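Side-chain contact in alpha-14 giardin (Giardia lamblia, PDB 3CHJ), which binds calcium and, in a calcium-dependent way, phospholipids, and may act as a structural element linking the membrane to the underlying axoneme: residues 278-283 / 289-294. Numbering follows the deposited sequence.
Sequences GCKYYY and QAFDER
Phe291 turns its edge to a face of the Tyr283 ring. The pair is T-shaped, with planes at 87° and centroids 5.5 Å apart. Phe291 CD1 sits toward the rim of the tyrosine face, 3.9 Å from Tyr283 CD1. At the edge of the same tyrosine ring lies the backbone Gln289 O, 3.3 Å from Tyr283 CD2. Lys280 crosses Phe291 at about a right angle. Its CE packs obliquely against Phe291 CD2. The chain is fully extended beyond CG (chi2 -166°), which carries NZ past the ring to Asp292. There Lys280 NZ forms a salt bridge with Asp292 OD1 at 2.7 Å, through the syn lone pair of that oxygen. Lys280 NZ also makes a salt bridge to Glu312 and a hydrogen bond to the carbonyl of Lys308.

The two segments lead into consecutive short helices, 279-287 and 291-298, in the fourth repeat of this annexin. Ala290 is the N-cap of the second. Water joins the helices at two points. One water donates to Lys280 O and accepts from Phe291 N at 2.9 Å. The other binds Tyr283 OH, accepts from Arg294 NH1 and donates to Gln289 OE1 at 2.7 Å. Tyr283 OH also rests on Arg294 CG at 3.4 Å. The guanidinium NE of Arg294 makes a salt bridge to Glu298. Gln289 NE2 donates a hydrogen bond to Glu293 OE2, which holds the amide whose oxygen takes the water. Further out, Phe255 meets Phe291 edge-to-face, and Trp311 and Ile307 also pack on Phe291. Asn252 of helix 243-254 touches both Tyr283 and Arg294.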
loop_
_atom_site.group_PDB
_atom_site.type_symbol
_atom_site.label_atom_id
_atom_site.label_comp_id
_atom_site.label_asym_id
_atom_site.label_seq_id
_atom_site.Cartn_x
_atom_site.Cartn_y
_atom_site.Cartn_z
ATOM N N GLY A 278 -3.131 -3.938 12.927
ATOM C CA GLY A 278 -3.526 -2.831 13.786
ATOM C C GLY A 278 -4.193 -1.661 13.076
ATOM O O GLY A 278 -4.497 -0.646 13.707
ATOM N N CYS A 279 -4.448 -1.789 11.776
ATOM C CA CYS A 279 -5.050 -0.683 11.023
ATOM C C CYS A 279 -6.286 -0.076 11.681
ATOM O O CYS A 279 -6.361 1.162 11.856
ATOM C CB CYS A 279 -5.399 -1.132 9.614
ATOM S SG CYS A 279 -6.144 0.186 8.597
ATOM N N LYS A 280 -7.269 -0.911 12.023
ATOM C CA LYS A 280 -8.506 -0.356 12.606
ATOM C C LYS A 280 -8.263 0.366 13.935
ATOM O O LYS A 280 -8.853 1.433 14.194
ATOM C CB LYS A 280 -9.596 -1.420 12.762
ATOM C CG LYS A 280 -10.112 -1.984 11.430
ATOM C CD LYS A 280 -11.432 -2.767 11.652
ATOM C CE LYS A 280 -11.881 -3.467 10.366
ATOM N NZ LYS A 280 -13.182 -4.233 10.537
ATOM N N TYR A 281 -7.398 -0.206 14.763
ATOM C CA TYR A 281 -7.022 0.433 16.022
ATOM C C TYR A 281 -6.409 1.831 15.810
ATOM O O TYR A 281 -6.845 2.812 16.421
ATOM C CB TYR A 281 -6.054 -0.473 16.768
ATOM C CG TYR A 281 -5.461 0.163 17.989
ATOM C CD1 TYR A 281 -6.166 0.196 19.182
ATOM C CD2 TYR A 281 -4.209 0.754 17.931
ATOM C CE1 TYR A 281 -5.611 0.798 20.310
ATOM C CE2 TYR A 281 -3.647 1.363 19.045
ATOM C CZ TYR A 281 -4.358 1.375 20.228
ATOM O OH TYR A 281 -3.788 1.958 21.349
ATOM N N TYR A 282 -5.411 1.923 14.933
ATOM C CA TYR A 282 -4.773 3.218 14.708
ATOM C C TYR A 282 -5.708 4.176 14.003
ATOM O O TYR A 282 -5.652 5.369 14.250
ATOM C CB TYR A 282 -3.437 3.073 13.966
ATOM C CG TYR A 282 -2.397 2.461 14.860
ATOM C CD1 TYR A 282 -1.786 3.212 15.864
ATOM C CD2 TYR A 282 -2.046 1.111 14.734
ATOM C CE1 TYR A 282 -0.841 2.636 16.712
ATOM C CE2 TYR A 282 -1.105 0.523 15.578
ATOM C CZ TYR A 282 -0.509 1.288 16.564
ATOM O OH TYR A 282 0.426 0.731 17.396
ATOM N N TYR A 283 -6.565 3.652 13.138
ATOM C CA TYR A 283 -7.549 4.489 12.453
ATOM C C TYR A 283 -8.381 5.292 13.468
ATOM O O TYR A 283 -8.529 6.515 13.347
ATOM C CB TYR A 283 -8.459 3.643 11.536
ATOM C CG TYR A 283 -9.339 4.528 10.682
ATOM C CD1 TYR A 283 -8.986 4.821 9.358
ATOM C CD2 TYR A 283 -10.488 5.121 11.208
ATOM C CE1 TYR A 283 -9.758 5.680 8.579
ATOM C CE2 TYR A 283 -11.269 5.995 10.429
ATOM C CZ TYR A 283 -10.892 6.258 9.125
ATOM O OH TYR A 283 -11.639 7.111 8.346
ATOM N N GLN A 289 -12.999 8.414 14.748
ATOM C CA GLN A 289 -14.140 7.614 14.328
ATOM C C GLN A 289 -13.680 6.171 14.096
ATOM O O GLN A 289 -12.589 5.946 13.565
ATOM C CB GLN A 289 -14.724 8.200 13.038
ATOM C CG GLN A 289 -15.927 7.431 12.477
ATOM C CD GLN A 289 -16.517 8.068 11.240
ATOM O OE1 GLN A 289 -15.810 8.608 10.392
ATOM N NE2 GLN A 289 -17.838 7.979 11.115
ATOM N N ALA A 290 -14.510 5.200 14.472
ATOM C CA ALA A 290 -14.238 3.789 14.149
ATOM C C ALA A 290 -14.180 3.577 12.648
ATOM O O ALA A 290 -15.001 4.107 11.906
ATOM C CB ALA A 290 -15.318 2.871 14.750
ATOM N N PHE A 291 -13.213 2.781 12.212
ATOM C CA PHE A 291 -13.081 2.407 10.801
ATOM C C PHE A 291 -14.383 1.872 10.237
ATOM O O PHE A 291 -14.801 2.276 9.140
ATOM C CB PHE A 291 -11.985 1.340 10.665
ATOM C CG PHE A 291 -11.738 0.876 9.238
ATOM C CD1 PHE A 291 -10.741 1.464 8.467
ATOM C CD2 PHE A 291 -12.492 -0.167 8.688
ATOM C CE1 PHE A 291 -10.512 1.034 7.164
ATOM C CE2 PHE A 291 -12.274 -0.595 7.385
ATOM C CZ PHE A 291 -11.289 0.004 6.618
ATOM N N ASP A 292 -15.024 0.968 10.983
ATOM C CA ASP A 292 -16.244 0.336 10.472
ATOM C C ASP A 292 -17.346 1.362 10.264
ATOM O O ASP A 292 -18.161 1.219 9.356
ATOM C CB ASP A 292 -16.713 -0.799 11.395
ATOM C CG ASP A 292 -15.831 -2.041 11.313
ATOM O OD1 ASP A 292 -14.928 -2.120 10.440
ATOM O OD2 ASP A 292 -16.039 -2.950 12.152
ATOM N N GLU A 293 -17.365 2.402 11.099
ATOM C CA GLU A 293 -18.393 3.434 10.978
ATOM C C GLU A 293 -18.177 4.288 9.736
ATOM O O GLU A 293 -19.129 4.606 9.022
ATOM C CB GLU A 293 -18.426 4.294 12.239
ATOM C CG GLU A 293 -19.527 5.335 12.262
ATOM C CD GLU A 293 -19.449 6.226 13.493
ATOM O OE1 GLU A 293 -19.388 5.685 14.623
ATOM O OE2 GLU A 293 -19.443 7.460 13.318
ATOM N N ARG A 294 -16.925 4.658 9.468
ATOM C CA ARG A 294 -16.599 5.357 8.232
ATOM C C ARG A 294 -16.921 4.495 7.005
ATOM O O ARG A 294 -17.519 4.961 6.043
ATOM C CB ARG A 294 -15.129 5.810 8.215
ATOM C CG ARG A 294 -14.777 6.687 7.016
ATOM C CD ARG A 294 -15.508 8.042 7.070
ATOM N NE ARG A 294 -15.257 8.846 5.880
ATOM C CZ ARG A 294 -14.193 9.631 5.726
ATOM N NH1 ARG A 294 -13.286 9.721 6.692
ATOM N NH2 ARG A 294 -14.038 10.324 4.611
HETATM O O HOH W 1 -11.670 1.464 14.233
HETATM O O HOH W 2 -13.264 8.891 9.697
#